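Local atomic coordinates of probable porin (Pseudomonas aeruginosa, PDB entry 4FSP), a protein that probably acts as an outer-membrane porin of the OprD family, letting small solutes through a beta-barrel channel. Residues 32-37 and 394-399; 338-343 and 361-366; 357-362 and 383-388. All coordinates share one frame; numbering follows the deposited sequence.

The three contacts lie on one patch of the barrel wall, running over five adjacent antiparallel strands in the order 336-346, 358-368, 378-388, 394-406 and 24-38. Contacts 2 and 3 are successive hairpins that share strand 358-368 and with it Arg361 and Asp362; their centres are about 11 Å apart. Contact 3 meets contact 1 through strands 378-388 and 394-406, where Arg387 forms a salt bridge with Asp395; those centres are about 13 Å apart. Contacts 1 and 2 do not touch, their centres lying about 14 Å apart. Whereas the hairpins join neighbours in sequence, contact 1 brings the last strand back to the first and so closes the barrel.

Contact 1 of 3, residues 32-37 and 394-399; sequences FYMNRD and IDENRL
The sulfur of Met34 sits over one face of the Arg398 guanidinium, SD 3.6 Å above its plane and displaced toward the rim, while Glu396 OE2 lies in that plane at the edge. The Arg36 guanidinium is flanked in a similar way: Ile394 CD1 covers one face and Glu396 OE1 comes in at the edge. Both groups belong to the seam of a beta-barrel porin, where the first strand pairs antiparallel with the last. With its chain bent at chi3 (-125°), Arg36 grips the glutamate side-on, NE and NH2 both reaching the single oxygen OE1, with Arg36 NE only 2.6 Å from Glu396 OE1. The two planes are nearly coplanar, 10° apart, and Arg36 NE meets Glu396 OE1 on that oxygen's anti lone pair. The bond is bent, 137° at hydrogen, as expected when two N-H groups converge on one atom. Arg398 takes the other oxygen by a straighter bond, NE to Glu396 OE2 2.8 Å, arriving from well above the carboxylate plane. The salt-bridge network therefore places one acid between two arginines, whose like charges it probably offsets; Arg36 NH2 and Arg398 NH2 are 3.7 Å apart. A water lies between them, accepting from Arg398 NH2 and, weakly, from Arg36 NH2, and it can also donate to Glu396 OE2. Gln308 NE2 also binds Glu396 OE2, tying this face of the wall to a loop. Farther along, Phe32 CZ touches Arg398 NH1 at 3.5 Å. Tyr33, Asn35 and Asp37 form the hydrogen-bonded pairs with Leu399, Asn397 and Asp395, and their side chains lie on the opposite face of the sheet. There Tyr33 and Leu399 run side by side, ring atom CD2 of Tyr33 3.9 Å from methyl CD1 of Leu399.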
loop_
_atom_site.group_PDB
_atom_site.type_symbol
_atom_site.label_atom_id
_atom_site.label_comp_id
_atom_site.label_asym_id
_atom_site.label_seq_id
_atom_site.Cartn_x
_atom_site.Cartn_y
_atom_site.Cartn_z
ATOM N N PHE A 32 8.595 10.386 13.580
ATOM C CA PHE A 32 7.900 9.116 13.791
ATOM C C PHE A 32 8.363 8.441 15.090
ATOM O O PHE A 32 9.562 8.245 15.311
ATOM C CB PHE A 32 8.128 8.222 12.566
ATOM C CG PHE A 32 7.802 6.768 12.774
ATOM C CD1 PHE A 32 6.505 6.354 13.052
ATOM C CD2 PHE A 32 8.794 5.804 12.636
ATOM C CE1 PHE A 32 6.208 4.998 13.220
ATOM C CE2 PHE A 32 8.510 4.451 12.801
ATOM C CZ PHE A 32 7.216 4.045 13.092
ATOM N N TYR A 33 7.406 8.121 15.959
ATOM C CA TYR A 33 7.696 7.378 17.184
ATOM C C TYR A 33 6.886 6.089 17.219
ATOM O O TYR A 33 5.702 6.076 16.878
ATOM C CB TYR A 33 7.396 8.209 18.434
ATOM C CG TYR A 33 7.509 7.409 19.716
ATOM C CD1 TYR A 33 8.738 7.200 20.323
ATOM C CD2 TYR A 33 6.384 6.855 20.318
ATOM C CE1 TYR A 33 8.840 6.464 21.496
ATOM C CE2 TYR A 33 6.478 6.117 21.485
ATOM C CZ TYR A 33 7.704 5.925 22.066
ATOM O OH TYR A 33 7.787 5.195 23.223
ATOM N N MET A 34 7.521 5.008 17.653
ATOM C CA MET A 34 6.870 3.711 17.655
ATOM C C MET A 34 7.188 2.981 18.947
ATOM O O MET A 34 8.349 2.900 19.358
ATOM C CB MET A 34 7.326 2.892 16.449
ATOM C CG MET A 34 6.792 1.476 16.398
ATOM S SD MET A 34 7.367 0.606 14.921
ATOM C CE MET A 34 7.564 -1.057 15.557
ATOM N N ASN A 35 6.137 2.455 19.571
ATOM C CA ASN A 35 6.228 1.774 20.852
ATOM C C ASN A 35 5.589 0.393 20.768
ATOM O O ASN A 35 4.511 0.235 20.199
ATOM C CB ASN A 35 5.523 2.597 21.923
ATOM C CG ASN A 35 6.146 2.425 23.270
ATOM O OD1 ASN A 35 7.130 1.702 23.412
ATOM N ND2 ASN A 35 5.593 3.096 24.274
ATOM N N ARG A 36 6.244 -0.604 21.349
ATOM C CA ARG A 36 5.822 -1.979 21.135
ATOM C C ARG A 36 5.999 -2.872 22.363
ATOM O O ARG A 36 7.105 -3.023 22.881
ATOM C CB ARG A 36 6.586 -2.553 19.947
ATOM C CG ARG A 36 5.750 -3.446 19.076
ATOM C CD ARG A 36 6.519 -3.889 17.844
ATOM N NE ARG A 36 5.790 -3.569 16.621
ATOM C CZ ARG A 36 5.841 -4.286 15.506
ATOM N NH1 ARG A 36 6.586 -5.378 15.454
ATOM N NH2 ARG A 36 5.139 -3.912 14.445
ATOM N N ASP A 37 4.901 -3.477 22.808
ATOM C CA ASP A 37 4.893 -4.301 24.020
ATOM C C ASP A 37 4.615 -5.754 23.624
ATOM O O ASP A 37 3.575 -6.047 23.035
ATOM C CB ASP A 37 3.811 -3.777 24.979
ATOM C CG ASP A 37 3.819 -4.465 26.342
ATOM O OD1 ASP A 37 4.449 -5.533 26.491
ATOM O OD2 ASP A 37 3.165 -3.938 27.274
ATOM N N ILE A 394 0.667 -8.626 21.060
ATOM C CA ILE A 394 1.322 -7.322 20.982
ATOM C C ILE A 394 0.368 -6.156 21.304
ATOM O O ILE A 394 -0.844 -6.226 21.029
ATOM C CB ILE A 394 1.941 -7.126 19.566
ATOM C CG1 ILE A 394 3.292 -6.442 19.639
ATOM C CG2 ILE A 394 1.029 -6.326 18.645
ATOM C CD1 ILE A 394 3.899 -6.282 18.273
ATOM N N ASP A 395 0.923 -5.105 21.908
ATOM C CA ASP A 395 0.276 -3.795 21.992
ATOM C C ASP A 395 1.236 -2.804 21.360
ATOM O O ASP A 395 2.453 -2.879 21.581
ATOM C CB ASP A 395 0.026 -3.369 23.440
ATOM C CG ASP A 395 -1.105 -4.140 24.099
ATOM O OD1 ASP A 395 -1.307 -5.327 23.762
ATOM O OD2 ASP A 395 -1.798 -3.559 24.962
ATOM N N GLU A 396 0.707 -1.866 20.581
ATOM C CA GLU A 396 1.581 -0.982 19.809
ATOM C C GLU A 396 1.026 0.423 19.614
ATOM O O GLU A 396 -0.171 0.601 19.372
ATOM C CB GLU A 396 1.872 -1.611 18.441
ATOM C CG GLU A 396 2.787 -0.787 17.549
ATOM C CD GLU A 396 2.866 -1.350 16.146
ATOM O OE1 GLU A 396 3.679 -2.273 15.933
ATOM O OE2 GLU A 396 2.107 -0.888 15.259
ATOM N N ASN A 397 1.904 1.411 19.725
ATOM C CA ASN A 397 1.566 2.789 19.384
ATOM C C ASN A 397 2.501 3.350 18.335
ATOM O O ASN A 397 3.711 3.154 18.408
ATOM C CB ASN A 397 1.639 3.682 20.614
ATOM C CG ASN A 397 0.470 3.479 21.533
ATOM O OD1 ASN A 397 -0.567 4.129 21.394
ATOM N ND2 ASN A 397 0.618 2.563 22.472
ATOM N N ARG A 398 1.935 4.052 17.359
ATOM C CA ARG A 398 2.728 4.798 16.394
ATOM C C ARG A 398 2.241 6.232 16.375
ATOM O O ARG A 398 1.030 6.494 16.393
ATOM C CB ARG A 398 2.599 4.192 14.999
ATOM C CG ARG A 398 3.321 2.871 14.836
ATOM C CD ARG A 398 2.852 2.185 13.576
ATOM N NE ARG A 398 3.369 0.827 13.429
ATOM C CZ ARG A 398 4.411 0.506 12.671
ATOM N NH1 ARG A 398 5.063 1.450 12.001
ATOM N NH2 ARG A 398 4.802 -0.757 12.591
ATOM N N LEU A 399 3.199 7.147 16.336
ATOM C CA LEU A 399 2.951 8.580 16.412
ATOM C C LEU A 399 3.660 9.242 15.252
ATOM O O LEU A 399 4.833 8.958 14.981
ATOM C CB LEU A 399 3.505 9.149 17.724
ATOM C CG LEU A 399 2.621 8.997 18.958
ATOM C CD1 LEU A 399 3.397 9.346 20.221
ATOM C CD2 LEU A 399 1.406 9.890 18.812
HETATM O O HOH W 1 2.546 -2.736 13.259
#

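Contact 2 of 3, residues 338-343 and 361-366; sequences LMTRYF and RDSDLR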
loop_
_atom_site.group_PDB
_atom_site.type_symbol
_atom_site.label_atom_id
_atom_site.label_comp_id
_atom_site.label_asym_id
_atom_site.label_seq_id
_atom_site.Cartn_x
_atom_site.Cartn_y
_atom_site.Cartn_z
ATOM N N LEU A 338 -11.218 10.549 13.043
ATOM C CA LEU A 338 -11.046 9.410 13.921
ATOM C C LEU A 338 -11.427 8.132 13.171
ATOM O O LEU A 338 -12.336 8.150 12.339
ATOM C CB LEU A 338 -11.891 9.622 15.175
ATOM C CG LEU A 338 -12.410 8.494 16.059
ATOM C CD1 LEU A 338 -12.615 9.033 17.476
ATOM C CD2 LEU A 338 -13.729 7.963 15.513
ATOM N N MET A 339 -10.721 7.037 13.446
ATOM C CA MET A 339 -11.089 5.736 12.886
ATOM C C MET A 339 -10.893 4.653 13.935
ATOM O O MET A 339 -9.949 4.713 14.722
ATOM C CB MET A 339 -10.259 5.421 11.629
ATOM C CG MET A 339 -10.590 4.077 10.952
ATOM S SD MET A 339 -9.815 2.615 11.706
ATOM C CE MET A 339 -8.192 2.677 10.932
ATOM N N THR A 340 -11.791 3.672 13.945
ATOM C CA THR A 340 -11.631 2.489 14.780
ATOM C C THR A 340 -12.064 1.272 13.992
ATOM O O THR A 340 -13.027 1.337 13.231
ATOM C CB THR A 340 -12.541 2.515 16.005
ATOM O OG1 THR A 340 -12.721 3.866 16.440
ATOM C CG2 THR A 340 -11.926 1.679 17.118
ATOM N N ARG A 341 -11.378 0.154 14.189
ATOM C CA ARG A 341 -11.755 -1.072 13.499
ATOM C C ARG A 341 -11.422 -2.284 14.349
ATOM O O ARG A 341 -10.491 -2.272 15.167
ATOM C CB ARG A 341 -11.075 -1.163 12.121
ATOM C CG ARG A 341 -9.548 -1.008 12.173
ATOM C CD ARG A 341 -8.929 -1.019 10.763
ATOM N NE ARG A 341 -7.482 -0.787 10.809
ATOM C CZ ARG A 341 -6.728 -0.549 9.743
ATOM N NH1 ARG A 341 -7.277 -0.526 8.535
ATOM N NH2 ARG A 341 -5.427 -0.338 9.883
ATOM N N TYR A 342 -12.192 -3.336 14.149
ATOM C CA TYR A 342 -11.992 -4.559 14.891
ATOM C C TYR A 342 -11.989 -5.707 13.892
ATOM O O TYR A 342 -12.850 -5.767 13.001
ATOM C CB TYR A 342 -13.106 -4.725 15.936
ATOM C CG TYR A 342 -13.040 -6.037 16.663
ATOM C CD1 TYR A 342 -12.133 -6.234 17.691
ATOM C CD2 TYR A 342 -13.886 -7.082 16.325
ATOM C CE1 TYR A 342 -12.067 -7.444 18.357
ATOM C CE2 TYR A 342 -13.833 -8.290 16.984
ATOM C CZ TYR A 342 -12.919 -8.467 17.995
ATOM O OH TYR A 342 -12.861 -9.672 18.654
ATOM N N PHE A 343 -11.007 -6.598 14.022
ATOM C CA PHE A 343 -10.917 -7.776 13.161
ATOM C C PHE A 343 -10.945 -9.003 14.045
ATOM O O PHE A 343 -10.305 -9.023 15.096
ATOM C CB PHE A 343 -9.575 -7.886 12.417
ATOM C CG PHE A 343 -9.097 -6.636 11.736
ATOM C CD1 PHE A 343 -8.385 -5.666 12.443
ATOM C CD2 PHE A 343 -9.260 -6.481 10.364
ATOM C CE1 PHE A 343 -7.894 -4.534 11.797
ATOM C CE2 PHE A 343 -8.778 -5.349 9.718
ATOM C CZ PHE A 343 -8.096 -4.375 10.432
ATOM N N ARG A 361 -7.693 -4.884 17.489
ATOM C CA ARG A 361 -8.443 -3.628 17.491
ATOM C C ARG A 361 -7.483 -2.479 17.236
ATOM O O ARG A 361 -6.492 -2.311 17.958
ATOM C CB ARG A 361 -9.204 -3.408 18.824
ATOM C CG ARG A 361 -9.423 -1.917 19.181
ATOM C CD ARG A 361 -10.513 -1.702 20.212
ATOM N NE ARG A 361 -11.841 -1.840 19.620
ATOM C CZ ARG A 361 -12.747 -0.868 19.549
ATOM N NH1 ARG A 361 -12.487 0.335 20.048
ATOM N NH2 ARG A 361 -13.922 -1.109 18.979
ATOM N N ASP A 362 -7.758 -1.702 16.195
ATOM C CA ASP A 362 -6.951 -0.524 15.903
ATOM C C ASP A 362 -7.809 0.691 16.157
ATOM O O ASP A 362 -9.022 0.670 15.910
ATOM C CB ASP A 362 -6.501 -0.484 14.435
ATOM C CG ASP A 362 -5.606 -1.647 14.060
ATOM O OD1 ASP A 362 -4.998 -2.248 14.975
ATOM O OD2 ASP A 362 -5.518 -1.957 12.843
ATOM N N SER A 363 -7.169 1.744 16.651
ATOM C CA SER A 363 -7.787 3.046 16.792
ATOM C C SER A 363 -6.822 4.068 16.217
ATOM O O SER A 363 -5.601 3.931 16.335
ATOM C CB SER A 363 -8.073 3.356 18.259
ATOM O OG SER A 363 -9.121 2.529 18.749
ATOM N N ASP A 364 -7.368 5.099 15.596
ATOM C CA ASP A 364 -6.562 6.043 14.851
ATOM C C ASP A 364 -7.154 7.417 15.143
ATOM O O ASP A 364 -8.367 7.616 15.030
ATOM C CB ASP A 364 -6.630 5.635 13.371
ATOM C CG ASP A 364 -6.059 6.660 12.424
ATOM O OD1 ASP A 364 -6.519 7.825 12.422
ATOM O OD2 ASP A 364 -5.172 6.277 11.630
ATOM N N LEU A 365 -6.311 8.349 15.574
ATOM C CA LEU A 365 -6.751 9.717 15.792
ATOM C C LEU A 365 -5.812 10.668 15.069
ATOM O O LEU A 365 -4.573 10.544 15.148
ATOM C CB LEU A 365 -6.833 10.049 17.292
ATOM C CG LEU A 365 -7.397 11.427 17.660
ATOM C CD1 LEU A 365 -8.811 11.572 17.112
ATOM C CD2 LEU A 365 -7.382 11.662 19.180
ATOM N N ARG A 366 -6.399 11.613 14.344
ATOM C CA ARG A 366 -5.610 12.516 13.523
ATOM C C ARG A 366 -6.083 13.939 13.701
ATOM O O ARG A 366 -7.288 14.187 13.806
ATOM C CB ARG A 366 -5.754 12.140 12.050
ATOM C CG ARG A 366 -5.197 10.781 11.714
ATOM C CD ARG A 366 -5.581 10.347 10.311
ATOM N NE ARG A 366 -5.086 9.002 10.031
ATOM C CZ ARG A 366 -4.053 8.740 9.238
ATOM N NH1 ARG A 366 -3.418 9.731 8.624
ATOM N NH2 ARG A 366 -3.667 7.488 9.044
#
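Arg341 and Asp362 carry the polar side of this contact, an antiparallel beta hairpin in the barrel wall made by strands 336-346 and 358-368. Met339 and Arg341 form hydrogen-bonded pairs with Asp364 and Asp362, and the backbone bonds between them hold the strands in register. Leu338, Thr340 and Tyr342, in the non-hydrogen-bonded pairs, put their side chains on the other face, where Leu338 touches a bound C8E detergent molecule; this face is therefore probably the outer one. On the Arg341 face, Arg341 NE donates to Asp362 OD2 at 3.1 Å, on the anti lone pair of that oxygen, with a second, weak bond from Arg341 NH2 to the same oxygen at 3.4 Å. The guanidinium and carboxylate planes are turned 62° apart, so this is no flat paired grip. Asp362 OD2 accepts from the backbone N of Gln308 as well, which joins the salt bridge to a loop, and the ring edge of Phe343 brings CE1 to 3.7 Å from that oxygen. Met339 lays its methyl CE over a face of the Arg341 guanidinium, 3.5 Å above the plane. Bends at chi2 (-81°) and chi3 (-83°) of Met339 bring the methyl there. Across the strands Met339 CB packs on Asp364 CB at 4.0 Å. On the face of Leu338, Thr340 and Tyr342 the packing is close: Thr340 CG2 lies over the Arg361 guanidinium, 3.3 Å from NH1 of Arg361, and also meets Ser363 OG at 3.4 Å. Leu338 CB rests against Leu365 CD1, adding an apolar step near the detergent. Arg341 also touches Arg323 and Arg382 on flanking strands, an arrangement consistent with the row of arginines, the basic ladder, that lines OprD-family barrels.

Contact 3 of 3, residues 357-362 and 383-388; sequences REWERD and NATYRS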
loop_
_atom_site.group_PDB
_atom_site.type_symbol
_atom_site.label_atom_id
_atom_site.label_comp_id
_atom_site.label_asym_id
_atom_site.label_seq_id
_atom_site.Cartn_x
_atom_site.Cartn_y
_atom_site.Cartn_z
ATOM N N ARG A 357 -7.229 -19.062 16.372
ATOM C CA ARG A 357 -7.987 -17.826 16.512
ATOM C C ARG A 357 -7.112 -16.650 16.924
ATOM O O ARG A 357 -6.087 -16.821 17.599
ATOM C CB ARG A 357 -9.140 -18.026 17.494
ATOM C CG ARG A 357 -10.076 -19.158 17.084
ATOM C CD ARG A 357 -11.051 -19.523 18.188
ATOM N NE ARG A 357 -11.885 -20.657 17.794
ATOM C CZ ARG A 357 -12.955 -20.555 17.011
ATOM N NH1 ARG A 357 -13.325 -19.372 16.536
ATOM N NH2 ARG A 357 -13.657 -21.635 16.700
ATOM N N GLU A 358 -7.518 -15.457 16.494
ATOM C CA GLU A 358 -6.763 -14.233 16.754
ATOM C C GLU A 358 -7.648 -13.021 16.470
ATOM O O GLU A 358 -8.609 -13.112 15.696
ATOM C CB GLU A 358 -5.485 -14.177 15.902
ATOM C CG GLU A 358 -5.744 -14.174 14.393
ATOM C CD GLU A 358 -4.471 -14.096 13.567
ATOM O OE1 GLU A 358 -3.360 -14.097 14.148
ATOM O OE2 GLU A 358 -4.569 -14.026 12.322
ATOM N N TRP A 359 -7.339 -11.894 17.107
ATOM C CA TRP A 359 -8.083 -10.669 16.846
ATOM C C TRP A 359 -7.210 -9.423 17.007
ATOM O O TRP A 359 -6.113 -9.485 17.563
ATOM C CB TRP A 359 -9.358 -10.595 17.711
ATOM C CG TRP A 359 -9.115 -10.541 19.203
ATOM C CD1 TRP A 359 -9.063 -11.598 20.069
ATOM C CD2 TRP A 359 -8.913 -9.359 20.001
ATOM N NE1 TRP A 359 -8.835 -11.149 21.349
ATOM C CE2 TRP A 359 -8.745 -9.792 21.335
ATOM C CE3 TRP A 359 -8.874 -7.996 19.715
ATOM C CZ2 TRP A 359 -8.532 -8.888 22.380
ATOM C CZ3 TRP A 359 -8.651 -7.107 20.758
ATOM C CH2 TRP A 359 -8.484 -7.557 22.071
ATOM N N GLU A 360 -7.706 -8.294 16.506
ATOM C CA GLU A 360 -6.986 -7.030 16.582
ATOM C C GLU A 360 -7.967 -5.859 16.626
ATOM O O GLU A 360 -8.962 -5.843 15.890
ATOM C CB GLU A 360 -6.027 -6.875 15.377
ATOM C CG GLU A 360 -5.197 -5.569 15.408
ATOM C CD GLU A 360 -4.066 -5.511 14.365
ATOM O OE1 GLU A 360 -3.573 -6.576 13.915
ATOM O OE2 GLU A 360 -3.642 -4.381 14.013
ATOM N N ARG A 361 -7.693 -4.884 17.489
ATOM C CA ARG A 361 -8.443 -3.628 17.491
ATOM C C ARG A 361 -7.483 -2.479 17.236
ATOM O O ARG A 361 -6.492 -2.311 17.958
ATOM C CB ARG A 361 -9.204 -3.408 18.824
ATOM C CG ARG A 361 -9.423 -1.917 19.181
ATOM C CD ARG A 361 -10.513 -1.702 20.212
ATOM N NE ARG A 361 -11.841 -1.840 19.620
ATOM C CZ ARG A 361 -12.747 -0.868 19.549
ATOM N NH1 ARG A 361 -12.487 0.335 20.048
ATOM N NH2 ARG A 361 -13.922 -1.109 18.979
ATOM N N ASP A 362 -7.758 -1.702 16.195
ATOM C CA ASP A 362 -6.951 -0.524 15.903
ATOM C C ASP A 362 -7.809 0.691 16.157
ATOM O O ASP A 362 -9.022 0.670 15.910
ATOM C CB ASP A 362 -6.501 -0.484 14.435
ATOM C CG ASP A 362 -5.606 -1.647 14.060
ATOM O OD1 ASP A 362 -4.998 -2.248 14.975
ATOM O OD2 ASP A 362 -5.518 -1.957 12.843
ATOM N N ASN A 383 -2.987 3.370 17.416
ATOM C CA ASN A 383 -2.845 2.438 18.518
ATOM C C ASN A 383 -3.438 1.082 18.169
ATOM O O ASN A 383 -4.470 1.008 17.512
ATOM C CB ASN A 383 -3.517 3.004 19.762
ATOM C CG ASN A 383 -3.675 1.977 20.851
ATOM O OD1 ASN A 383 -4.676 1.260 20.902
ATOM N ND2 ASN A 383 -2.690 1.902 21.739
ATOM N N ALA A 384 -2.795 0.004 18.607
ATOM C CA ALA A 384 -3.293 -1.327 18.281
ATOM C C ALA A 384 -3.126 -2.330 19.402
ATOM O O ALA A 384 -2.143 -2.302 20.145
ATOM C CB ALA A 384 -2.639 -1.855 17.022
ATOM N N THR A 385 -4.102 -3.227 19.488
ATOM C CA THR A 385 -4.053 -4.361 20.385
ATOM C C THR A 385 -4.230 -5.620 19.555
ATOM O O THR A 385 -5.231 -5.760 18.837
ATOM C CB THR A 385 -5.206 -4.307 21.403
ATOM O OG1 THR A 385 -5.069 -3.135 22.219
ATOM C CG2 THR A 385 -5.172 -5.539 22.274
ATOM N N TYR A 386 -3.265 -6.532 19.655
ATOM C CA TYR A 386 -3.295 -7.781 18.893
ATOM C C TYR A 386 -3.127 -8.992 19.796
ATOM O O TYR A 386 -2.152 -9.101 20.539
ATOM C CB TYR A 386 -2.200 -7.792 17.823
ATOM C CG TYR A 386 -2.005 -9.133 17.139
ATOM C CD1 TYR A 386 -2.942 -9.620 16.248
ATOM C CD2 TYR A 386 -0.873 -9.901 17.378
ATOM C CE1 TYR A 386 -2.767 -10.834 15.617
ATOM C CE2 TYR A 386 -0.684 -11.124 16.742
ATOM C CZ TYR A 386 -1.637 -11.580 15.860
ATOM O OH TYR A 386 -1.483 -12.790 15.216
ATOM N N ARG A 387 -4.083 -9.906 19.703
ATOM C CA ARG A 387 -4.072 -11.126 20.481
ATOM C C ARG A 387 -4.170 -12.307 19.525
ATOM O O ARG A 387 -5.007 -12.309 18.617
ATOM C CB ARG A 387 -5.263 -11.145 21.447
ATOM C CG ARG A 387 -5.292 -9.983 22.419
ATOM C CD ARG A 387 -4.100 -10.022 23.359
ATOM N NE ARG A 387 -4.076 -8.875 24.260
ATOM C CZ ARG A 387 -3.297 -7.808 24.100
ATOM N NH1 ARG A 387 -2.464 -7.737 23.066
ATOM N NH2 ARG A 387 -3.354 -6.811 24.977
ATOM N N SER A 388 -3.322 -13.310 19.729
ATOM C CA SER A 388 -3.362 -14.507 18.897
ATOM C C SER A 388 -3.142 -15.791 19.694
ATOM O O SER A 388 -2.418 -15.793 20.697
ATOM C CB SER A 388 -2.329 -14.405 17.763
ATOM O OG SER A 388 -2.358 -15.576 16.960
#
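A second antiparallel hairpin of the porin barrel, strands 358-368 and 378-388, brings Trp359 against Arg387 and Glu358 against Tyr386. Trp359 and Arg361 form the hydrogen-bonded pairs with Arg387 and Thr385, and their side chains share one face. Trp359 has its CG between the backbone N and the carbonyl carbon (chi1 63°), which lays the indole across the neighbouring strand. Arg387 runs alongside it and covers one ring face with its aliphatic part: CB makes a CH-pi contact, 3.9 Å from the centroid of the Trp359 five-membered ring, and Arg387 CG approaches Trp359 CZ2 to 3.4 Å. Thr385 joins the packing through CG2, which lies over a face of the Arg387 guanidinium and reaches Trp359 CH2. The bend of the Arg387 chain at chi2 (-64°) turns the guanidinium back along its own strand, where NH1 donates to Tyr386 O at 2.9 Å. Its salt-bridge partner is Asp395 on the next strand.

The opposite face holds three acids. Tyr386 OH donates to Glu358 OE1 at 2.5 Å, a short bond that meets the carboxylate on its syn side but 31° out of its plane. Ser388 OG adds a weak bond to the same oxygen. The loop 389-393 ties in here too, as Tyr386 OH also bonds Ser391 OG. Glu360 is held by the backbone N atoms of Tyr309 and Asn310. Its OE2 lies 2.7 Å from Asp362 OD1, so close that one of these acids probably carries a proton. The methyl CB of Ala384 packs against the pair, 3.1 Å from Asp362 OD1 and 4.1 Å from Glu360 OE2.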